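Local coordinates for periplasmic oligopeptide-binding protein (Burkholderia pseudomallei, PDB 3ZS6), which probably binds short peptides in the periplasm and hands them to an ABC transporter for uptake, as family 5 solute-binding proteins do, at residues 42-46 with 489-493; 106-111 with 136-142; 281-287 with 371-376. All blocks are in the same frame, centred on the assembly; numbering follows the deposited sequence.

Contact 1. Residues 42-46 with 489-493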
loop_
_atom_site.group_PDB
_atom_site.type_symbol
_atom_site.label_atom_id
_atom_site.label_comp_id
_atom_site.label_asym_id
_atom_site.label_seq_id
_atom_site.Cartn_x
_atom_site.Cartn_y
_atom_site.Cartn_z
ATOM N N ILE A 42 -0.640 2.142 -14.266
ATOM C CA ILE A 42 -1.405 3.309 -13.820
ATOM C C ILE A 42 -0.635 4.547 -14.227
ATOM O O ILE A 42 0.520 4.709 -13.825
ATOM C CB ILE A 42 -1.580 3.348 -12.297
ATOM C CG1 ILE A 42 -2.219 2.049 -11.795
ATOM C CG2 ILE A 42 -2.399 4.596 -11.885
ATOM C CD1 ILE A 42 -3.568 1.709 -12.475
ATOM N N ASP A 43 -1.250 5.412 -15.034
ATOM C CA ASP A 43 -0.529 6.578 -15.552
ATOM C C ASP A 43 -0.614 7.774 -14.602
ATOM O O ASP A 43 -1.105 7.653 -13.476
ATOM C CB ASP A 43 -0.966 6.946 -16.986
ATOM C CG ASP A 43 -2.294 7.715 -17.040
ATOM O OD1 ASP A 43 -2.813 8.158 -15.986
ATOM O OD2 ASP A 43 -2.813 7.892 -18.164
ATOM N N ALA A 44 -0.134 8.926 -15.053
ATOM C CA ALA A 44 0.015 10.065 -14.151
ATOM C C ALA A 44 -1.334 10.537 -13.616
ATOM O O ALA A 44 -1.420 11.085 -12.518
ATOM C CB ALA A 44 0.750 11.196 -14.844
ATOM N N SER A 45 -2.387 10.309 -14.393
ATOM C CA SER A 45 -3.726 10.735 -14.010
ATOM C C SER A 45 -4.423 9.730 -13.094
ATOM O O SER A 45 -5.465 10.035 -12.516
ATOM C CB SER A 45 -4.591 10.937 -15.257
ATOM O OG SER A 45 -4.880 9.680 -15.852
ATOM N N GLY A 46 -3.866 8.529 -12.985
ATOM C CA GLY A 46 -4.502 7.473 -12.218
ATOM C C GLY A 46 -5.275 6.505 -13.102
ATOM O O GLY A 46 -5.874 5.546 -12.612
ATOM N N THR A 489 -0.312 15.206 -11.921
ATOM C CA THR A 489 -1.734 15.540 -11.808
ATOM C C THR A 489 -2.209 15.374 -10.371
ATOM O O THR A 489 -1.516 14.781 -9.541
ATOM C CB THR A 489 -2.629 14.662 -12.706
ATOM O OG1 THR A 489 -2.880 13.412 -12.050
ATOM C CG2 THR A 489 -1.974 14.422 -14.076
ATOM N N LEU A 490 -3.396 15.893 -10.078
ATOM C CA LEU A 490 -3.927 15.805 -8.722
ATOM C C LEU A 490 -5.032 14.757 -8.632
ATOM O O LEU A 490 -5.816 14.754 -7.684
ATOM C CB LEU A 490 -4.442 17.172 -8.257
ATOM C CG LEU A 490 -3.430 18.325 -8.332
ATOM C CD1 LEU A 490 -4.058 19.639 -7.861
ATOM C CD2 LEU A 490 -2.165 18.006 -7.539
ATOM N N THR A 491 -5.089 13.865 -9.615
ATOM C CA THR A 491 -6.173 12.887 -9.673
ATOM C C THR A 491 -5.719 11.427 -9.502
ATOM O O THR A 491 -6.536 10.511 -9.560
ATOM C CB THR A 491 -6.965 13.028 -10.979
ATOM O OG1 THR A 491 -6.105 12.735 -12.084
ATOM C CG2 THR A 491 -7.504 14.452 -11.123
ATOM N N ASN A 492 -4.420 11.217 -9.291
ATOM C CA ASN A 492 -3.883 9.876 -9.022
ATOM C C ASN A 492 -4.078 9.510 -7.540
ATOM O O ASN A 492 -3.151 9.606 -6.729
ATOM C CB ASN A 492 -2.401 9.821 -9.421
ATOM C CG ASN A 492 -1.861 8.400 -9.519
ATOM O OD1 ASN A 492 -2.036 7.582 -8.610
ATOM N ND2 ASN A 492 -1.181 8.107 -10.625
ATOM N N TYR A 493 -5.292 9.088 -7.196
ATOM C CA TYR A 493 -5.690 8.915 -5.800
ATOM C C TYR A 493 -4.995 7.776 -5.034
ATOM O O TYR A 493 -4.994 7.762 -3.801
ATOM C CB TYR A 493 -7.219 8.780 -5.699
ATOM C CG TYR A 493 -7.957 9.949 -6.323
ATOM C CD1 TYR A 493 -7.822 11.238 -5.810
ATOM C CD2 TYR A 493 -8.773 9.769 -7.431
ATOM C CE1 TYR A 493 -8.492 12.315 -6.382
ATOM C CE2 TYR A 493 -9.447 10.841 -8.012
ATOM C CZ TYR A 493 -9.303 12.108 -7.483
ATOM O OH TYR A 493 -9.971 13.167 -8.055
HETATM O O HOH W 1 0.548 12.625 -11.150
#
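Thr489 meets the turn of residues 43-46 with its whole side chain. Its CB lies 3.8 Å from Ala44 O, and from there the two branches part. The methyl CG2 rests against the same carbonyl group, while OG1 donates to Ala44 O at 2.8 Å, coming from above the carbonyl plane, 37° out of it. OG1 sits between the backbone N and the carbonyl carbon of its own residue (chi1 82°), which also lets it take a weak bond from the N-H of Thr491. A water donates to Ala44 O as well and accepts from Thr489 N, so two donors hold this carbonyl oxygen. Threonine suits the place because one short branch supplies the hydroxyl and the other a methyl.

Thr491 repeats the theme one residue further along the turn: its OG1 donates to Ser45 O at 2.8 Å, tilted 19° from the carbonyl plane. The turn that offers these carbonyls is of type I, from Asp43 to Gly46, and an Asx turn overlaps its start, Asp43 OD1 accepting from Ser45 N (2.7 Å) and also from Ser45 OG. Gly46 closes the turn at a positive phi, which glycine adopts easily, and passes Asn492 with the two CA atoms 4.0 Å apart. Asn492 sets CB against Ala44 O (3.5 Å) and CG against Gly46 CA (3.9 Å), while its OD1 accepts from Met496 N.

The turn joins strands 40-42 and 48-60, neighbours at one border of the five-stranded antiparallel sheet, while the loop of 489-493 reaches strand 253-258 through Leu490, which touches Arg254 and Pro255.

Contact 2. Residues 106-111 with 136-142; sequences EFVKNA and VKTEVPV
Glu139 OE2 takes the backbone N-H of Asn110 at 2.6 Å, and a water lies 2.9 Å from both Glu139 OE2 and Glu106 O. The amide arrives from above the carboxylate plane, 49° out of it. A fold at chi2 (-79°) turns the carboxylate of Glu139 back over the type II turn from Val108 to Ala111, so that OE1 lies beside the aliphatic CD of Lys109, whose chain crosses that of Glu139 at about a right angle; Lys109 NZ stays 5.0 Å from Glu139 OE1. Glutamate is long enough to span from its own backbone to the turn.

Next to this, the main chains form a single beta bridge between Val108 and Thr138. Glu139 N donates to Phe107 O at 2.9 Å, and Lys109 N to Lys137 O at 2.7 Å. Thus the chain leaving strand 133-137 is held to the loop that precedes helix 111-115. Apolar side chains pack near the bridge: Val108 CG2 meets Val136 CG1, with Trp89 of helix 82-93 touching both valines, while the Phe107 ring meets Val142 CG2 obliquely at CD2, 3.9 Å away.

The short bond from the N-H of Asn110 probably favours the negative charge of the Glu139 carboxylate, with Lys109 a more distant positive charge, and the turn is fixed by a side chain as well as by backbone bonds.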
loop_
_atom_site.group_PDB
_atom_site.type_symbol
_atom_site.label_atom_id
_atom_site.label_comp_id
_atom_site.label_asym_id
_atom_site.label_seq_id
_atom_site.Cartn_x
_atom_site.Cartn_y
_atom_site.Cartn_z
ATOM N N GLU A 106 -4.832 -13.799 -5.355
ATOM C CA GLU A 106 -5.874 -14.571 -4.691
ATOM C C GLU A 106 -7.187 -14.603 -5.477
ATOM O O GLU A 106 -7.977 -15.537 -5.325
ATOM C CB GLU A 106 -6.109 -14.032 -3.278
ATOM C CG GLU A 106 -6.359 -15.095 -2.229
ATOM C CD GLU A 106 -6.395 -14.513 -0.824
ATOM O OE1 GLU A 106 -5.330 -14.094 -0.326
ATOM O OE2 GLU A 106 -7.490 -14.467 -0.223
ATOM N N PHE A 107 -7.423 -13.597 -6.317
ATOM C CA PHE A 107 -8.654 -13.561 -7.111
ATOM C C PHE A 107 -8.610 -14.591 -8.240
ATOM O O PHE A 107 -9.646 -14.968 -8.792
ATOM C CB PHE A 107 -8.904 -12.171 -7.709
ATOM C CG PHE A 107 -9.176 -11.099 -6.692
ATOM C CD1 PHE A 107 -9.018 -11.341 -5.337
ATOM C CD2 PHE A 107 -9.596 -9.840 -7.098
ATOM C CE1 PHE A 107 -9.269 -10.345 -4.405
ATOM C CE2 PHE A 107 -9.851 -8.842 -6.172
ATOM C CZ PHE A 107 -9.687 -9.095 -4.824
ATOM N N VAL A 108 -7.407 -15.039 -8.588
ATOM C CA VAL A 108 -7.248 -15.984 -9.686
ATOM C C VAL A 108 -7.690 -17.397 -9.302
ATOM O O VAL A 108 -7.515 -17.834 -8.162
ATOM C CB VAL A 108 -5.809 -15.996 -10.217
ATOM C CG1 VAL A 108 -5.688 -16.938 -11.405
ATOM C CG2 VAL A 108 -5.391 -14.583 -10.612
ATOM N N LYS A 109 -8.269 -18.097 -10.274
ATOM C CA LYS A 109 -8.853 -19.411 -10.058
ATOM C C LYS A 109 -7.850 -20.386 -9.451
ATOM O O LYS A 109 -6.733 -20.544 -9.955
ATOM C CB LYS A 109 -9.415 -19.959 -11.376
ATOM C CG LYS A 109 -10.248 -21.215 -11.230
ATOM C CD LYS A 109 -11.403 -20.997 -10.262
ATOM C CE LYS A 109 -12.400 -22.147 -10.314
ATOM N NZ LYS A 109 -13.138 -22.173 -11.611
ATOM N N ASN A 110 -8.252 -21.005 -8.347
ATOM C CA ASN A 110 -7.433 -21.983 -7.641
ATOM C C ASN A 110 -6.336 -21.402 -6.746
ATOM O O ASN A 110 -5.679 -22.140 -6.018
ATOM C CB ASN A 110 -6.821 -22.979 -8.626
ATOM C CG ASN A 110 -7.848 -23.928 -9.209
ATOM O OD1 ASN A 110 -8.905 -24.157 -8.622
ATOM N ND2 ASN A 110 -7.542 -24.486 -10.368
ATOM N N ALA A 111 -6.134 -20.090 -6.800
ATOM C CA ALA A 111 -5.059 -19.466 -6.019
ATOM C C ALA A 111 -5.117 -19.805 -4.520
ATOM O O ALA A 111 -4.092 -20.139 -3.915
ATOM C CB ALA A 111 -5.035 -17.951 -6.232
ATOM N N VAL A 136 -6.955 -15.286 -18.121
ATOM C CA VAL A 136 -7.055 -15.377 -16.666
ATOM C C VAL A 136 -8.475 -15.728 -16.225
ATOM O O VAL A 136 -9.437 -15.029 -16.564
ATOM C CB VAL A 136 -6.607 -14.069 -15.970
ATOM C CG1 VAL A 136 -6.736 -14.199 -14.449
ATOM C CG2 VAL A 136 -5.180 -13.733 -16.350
ATOM N N LYS A 137 -8.597 -16.827 -15.488
ATOM C CA LYS A 137 -9.860 -17.216 -14.872
ATOM C C LYS A 137 -9.847 -16.763 -13.419
ATOM O O LYS A 137 -8.871 -17.001 -12.713
ATOM C CB LYS A 137 -10.032 -18.736 -14.921
ATOM C CG LYS A 137 -10.100 -19.325 -16.326
ATOM C CD LYS A 137 -11.529 -19.383 -16.835
ATOM C CE LYS A 137 -11.591 -20.069 -18.187
ATOM N NZ LYS A 137 -12.981 -20.140 -18.698
ATOM N N THR A 138 -10.920 -16.115 -12.976
ATOM C CA THR A 138 -11.031 -15.665 -11.591
ATOM C C THR A 138 -12.060 -16.500 -10.840
ATOM O O THR A 138 -12.977 -17.050 -11.450
ATOM C CB THR A 138 -11.437 -14.181 -11.500
ATOM O OG1 THR A 138 -12.658 -13.974 -12.222
ATOM C CG2 THR A 138 -10.347 -13.289 -12.082
ATOM N N GLU A 139 -11.904 -16.585 -9.519
ATOM C CA GLU A 139 -12.806 -17.373 -8.671
ATOM C C GLU A 139 -14.228 -16.835 -8.712
ATOM O O GLU A 139 -15.187 -17.595 -8.704
ATOM C CB GLU A 139 -12.316 -17.374 -7.218
ATOM C CG GLU A 139 -11.007 -18.107 -6.990
ATOM C CD GLU A 139 -11.176 -19.614 -6.929
ATOM O OE1 GLU A 139 -12.316 -20.095 -7.100
ATOM O OE2 GLU A 139 -10.168 -20.317 -6.707
ATOM N N VAL A 140 -14.350 -15.513 -8.725
ATOM C CA VAL A 140 -15.638 -14.843 -8.822
ATOM C C VAL A 140 -15.471 -13.698 -9.809
ATOM O O VAL A 140 -14.351 -13.319 -10.127
ATOM C CB VAL A 140 -16.077 -14.261 -7.470
ATOM C CG1 VAL A 140 -16.344 -15.376 -6.471
ATOM C CG2 VAL A 140 -15.012 -13.307 -6.932
ATOM N N PRO A 141 -16.582 -13.145 -10.306
ATOM C CA PRO A 141 -16.418 -12.046 -11.263
ATOM C C PRO A 141 -15.790 -10.802 -10.628
ATOM O O PRO A 141 -16.164 -10.401 -9.522
ATOM C CB PRO A 141 -17.849 -11.772 -11.751
ATOM C CG PRO A 141 -18.755 -12.472 -10.766
ATOM C CD PRO A 141 -17.973 -13.619 -10.214
ATOM N N VAL A 142 -14.829 -10.215 -11.337
ATOM C CA VAL A 142 -14.125 -9.021 -10.882
ATOM C C VAL A 142 -14.094 -8.013 -12.027
ATOM O O VAL A 142 -13.354 -8.184 -12.995
ATOM C CB VAL A 142 -12.674 -9.349 -10.452
ATOM C CG1 VAL A 142 -11.942 -8.085 -9.979
ATOM C CG2 VAL A 142 -12.662 -10.425 -9.374
HETATM O O HOH W 2 -8.658 -18.396 -5.101
#

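Contact 3. Residues 281-287 with 371-376; sequences ALAMVLD and EWRTKL
Trp372 lies between two leucines, its indole gripped on both faces. Leu282 CD2 sits over one face, 3.9 Å from the centroid of the five-membered ring and 12° off the normal; Leu286 CD2 covers the opposite face, further toward the rim. Both are CH-pi contacts, suited to leucine because each branched end offers a methyl to the flat ring. Leu282 crosses the indole at about a right angle, Leu286 obliquely. At the ring edge NE1 donates to Leu282 O at 3.0 Å, a nearly straight bond (171°) with the oxygen in the ring plane. Sandwich and bond together fix the rotation of the indole.

The two helical segments, the end of 276-285 and the end of 359-376, cross almost perpendicularly, at 98°, with axes 10.2 Å apart. A steep crossing gives a compact patch, here near the C-terminal ends of both helices, and Val285 fills its middle. Its CG2 meets Leu376 CD2 tip to tip, while Val285 CG1 passes close by the Lys375 chain, which runs in the opposite direction.

Fully extended beyond CG, Lys375 carries NZ past the valine to Val285 O, met nearly along the C=O axis. The same ammonium makes a salt bridge with Glu371 OE2, 2.9 Å away, and donates to a water held by Asp287 OD2. Glu371 bends at chi2 so that OE2 also accepts from Asp287 N, through its anti lone pair, at 2.8 Å. Asp287 is the N-cap of helix 288-296, its OD1 accepting from Ile290 N.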
loop_
_atom_site.group_PDB
_atom_site.type_symbol
_atom_site.label_atom_id
_atom_site.label_comp_id
_atom_site.label_asym_id
_atom_site.label_seq_id
_atom_site.Cartn_x
_atom_site.Cartn_y
_atom_site.Cartn_z
ATOM N N ALA A 281 -11.965 0.531 23.858
ATOM C CA ALA A 281 -11.622 1.587 24.809
ATOM C C ALA A 281 -10.444 2.430 24.312
ATOM O O ALA A 281 -10.470 3.659 24.386
ATOM C CB ALA A 281 -11.296 0.988 26.165
ATOM N N LEU A 282 -9.405 1.764 23.819
ATOM C CA LEU A 282 -8.224 2.464 23.336
ATOM C C LEU A 282 -8.584 3.363 22.159
ATOM O O LEU A 282 -8.090 4.488 22.045
ATOM C CB LEU A 282 -7.129 1.470 22.933
ATOM C CG LEU A 282 -6.503 0.617 24.046
ATOM C CD1 LEU A 282 -5.550 -0.426 23.458
ATOM C CD2 LEU A 282 -5.772 1.491 25.065
ATOM N N ALA A 283 -9.468 2.869 21.299
ATOM C CA ALA A 283 -9.881 3.617 20.115
ATOM C C ALA A 283 -10.706 4.863 20.432
ATOM O O ALA A 283 -10.498 5.923 19.840
ATOM C CB ALA A 283 -10.652 2.711 19.159
ATOM N N MET A 284 -11.647 4.736 21.357
ATOM C CA MET A 284 -12.651 5.777 21.544
ATOM C C MET A 284 -12.139 6.979 22.328
ATOM O O MET A 284 -12.742 8.044 22.298
ATOM C CB MET A 284 -13.917 5.206 22.204
ATOM C CG MET A 284 -13.759 4.828 23.657
ATOM S SD MET A 284 -15.227 3.979 24.290
ATOM C CE MET A 284 -16.527 5.102 23.791
ATOM N N VAL A 285 -11.018 6.817 23.018
ATOM C CA VAL A 285 -10.474 7.917 23.809
ATOM C C VAL A 285 -9.595 8.904 23.009
ATOM O O VAL A 285 -9.456 10.070 23.391
ATOM C CB VAL A 285 -9.720 7.372 25.037
ATOM C CG1 VAL A 285 -8.687 8.353 25.520
ATOM C CG2 VAL A 285 -10.721 7.016 26.151
ATOM N N LEU A 286 -9.020 8.447 21.897
ATOM C CA LEU A 286 -8.156 9.304 21.082
ATOM C C LEU A 286 -8.937 10.411 20.363
ATOM O O LEU A 286 -9.908 10.143 19.660
ATOM C CB LEU A 286 -7.380 8.477 20.047
ATOM C CG LEU A 286 -6.525 7.300 20.514
ATOM C CD1 LEU A 286 -6.085 6.472 19.303
ATOM C CD2 LEU A 286 -5.317 7.756 21.331
ATOM N N ASP A 287 -8.492 11.651 20.533
ATOM C CA ASP A 287 -9.140 12.801 19.906
ATOM C C ASP A 287 -8.524 13.063 18.527
ATOM O O ASP A 287 -7.485 13.723 18.417
ATOM C CB ASP A 287 -8.978 14.028 20.807
ATOM C CG ASP A 287 -9.924 15.156 20.441
ATOM O OD1 ASP A 287 -10.261 15.296 19.245
ATOM O OD2 ASP A 287 -10.321 15.909 21.360
ATOM N N GLU A 371 -2.597 10.689 25.490
ATOM C CA GLU A 371 -4.036 10.486 25.479
ATOM C C GLU A 371 -4.415 9.269 26.338
ATOM O O GLU A 371 -5.290 9.347 27.216
ATOM C CB GLU A 371 -4.491 10.286 24.036
ATOM C CG GLU A 371 -5.915 10.708 23.748
ATOM C CD GLU A 371 -6.065 12.204 23.511
ATOM O OE1 GLU A 371 -5.401 13.005 24.202
ATOM O OE2 GLU A 371 -6.870 12.572 22.635
ATOM N N TRP A 372 -3.741 8.149 26.095
ATOM C CA TRP A 372 -4.017 6.908 26.818
ATOM C C TRP A 372 -3.644 7.009 28.301
ATOM O O TRP A 372 -4.346 6.479 29.166
ATOM C CB TRP A 372 -3.285 5.730 26.165
ATOM C CG TRP A 372 -3.917 5.285 24.881
ATOM C CD1 TRP A 372 -5.233 5.379 24.544
ATOM C CD2 TRP A 372 -3.256 4.692 23.753
ATOM N NE1 TRP A 372 -5.438 4.876 23.285
ATOM C CE2 TRP A 372 -4.240 4.450 22.775
ATOM C CE3 TRP A 372 -1.930 4.345 23.478
ATOM C CZ2 TRP A 372 -3.943 3.871 21.543
ATOM C CZ3 TRP A 372 -1.636 3.768 22.255
ATOM C CH2 TRP A 372 -2.639 3.539 21.301
ATOM N N ARG A 373 -2.528 7.671 28.594
ATOM C CA ARG A 373 -2.121 7.850 29.979
ATOM C C ARG A 373 -3.154 8.679 30.722
ATOM O O ARG A 373 -3.756 8.223 31.697
ATOM C CB ARG A 373 -0.756 8.531 30.081
ATOM C CG ARG A 373 -0.525 9.194 31.438
ATOM C CD ARG A 373 0.890 9.750 31.591
ATOM N NE ARG A 373 1.254 10.670 30.518
ATOM C CZ ARG A 373 1.076 11.985 30.561
ATOM N NH1 ARG A 373 0.534 12.552 31.630
ATOM N NH2 ARG A 373 1.441 12.733 29.529
ATOM N N THR A 374 -3.370 9.898 30.242
ATOM C CA THR A 374 -4.200 10.854 30.968
ATOM C C THR A 374 -5.679 10.477 31.010
ATOM O O THR A 374 -6.386 10.846 31.947
ATOM C CB THR A 374 -4.058 12.276 30.387
ATOM O OG1 THR A 374 -4.517 12.279 29.031
ATOM C CG2 THR A 374 -2.606 12.721 30.421
ATOM N N LYS A 375 -6.154 9.743 30.009
ATOM C CA LYS A 375 -7.579 9.423 29.952
ATOM C C LYS A 375 -7.929 8.035 30.482
ATOM O O LYS A 375 -9.042 7.813 30.953
ATOM C CB LYS A 375 -8.144 9.614 28.544
ATOM C CG LYS A 375 -8.131 11.066 28.071
ATOM C CD LYS A 375 -8.703 11.198 26.666
ATOM C CE LYS A 375 -8.566 12.622 26.136
ATOM N NZ LYS A 375 -8.951 12.714 24.694
ATOM N N LEU A 376 -6.987 7.105 30.418
ATOM C CA LEU A 376 -7.286 5.732 30.805
ATOM C C LEU A 376 -6.296 5.187 31.821
ATOM O O LEU A 376 -6.511 4.117 32.392
ATOM C CB LEU A 376 -7.293 4.828 29.569
ATOM C CG LEU A 376 -8.388 5.042 28.520
ATOM C CD1 LEU A 376 -8.138 4.129 27.329
ATOM C CD2 LEU A 376 -9.771 4.785 29.116
HETATM O O HOH W 3 -9.447 15.546 23.851
#

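In the fold
From the N terminus, the turn after strand 40-42 opens contact 1, whose partner loop comes only near the C-terminal end, so its loop encloses nearly the whole chain. Contact 2 is nested within it and closes a short excursion of 24 residues, holding the loop before helix 111-115 to the end of strand 133-137. Further on, also inside contact 1 but in series with contact 2, contact 3 joins helix 276-285 to helix 359-376. None of the three touch: nearest atoms are about 13 Å apart for contacts 1 and 2, about 23 Å for contacts 1 and 3, and about 26 Å for contacts 2 and 3. Contacts 1 and 2 both involve the five-stranded antiparallel sheet, whereas contact 3 packs helices, with Leu286 resting on strand 470-480.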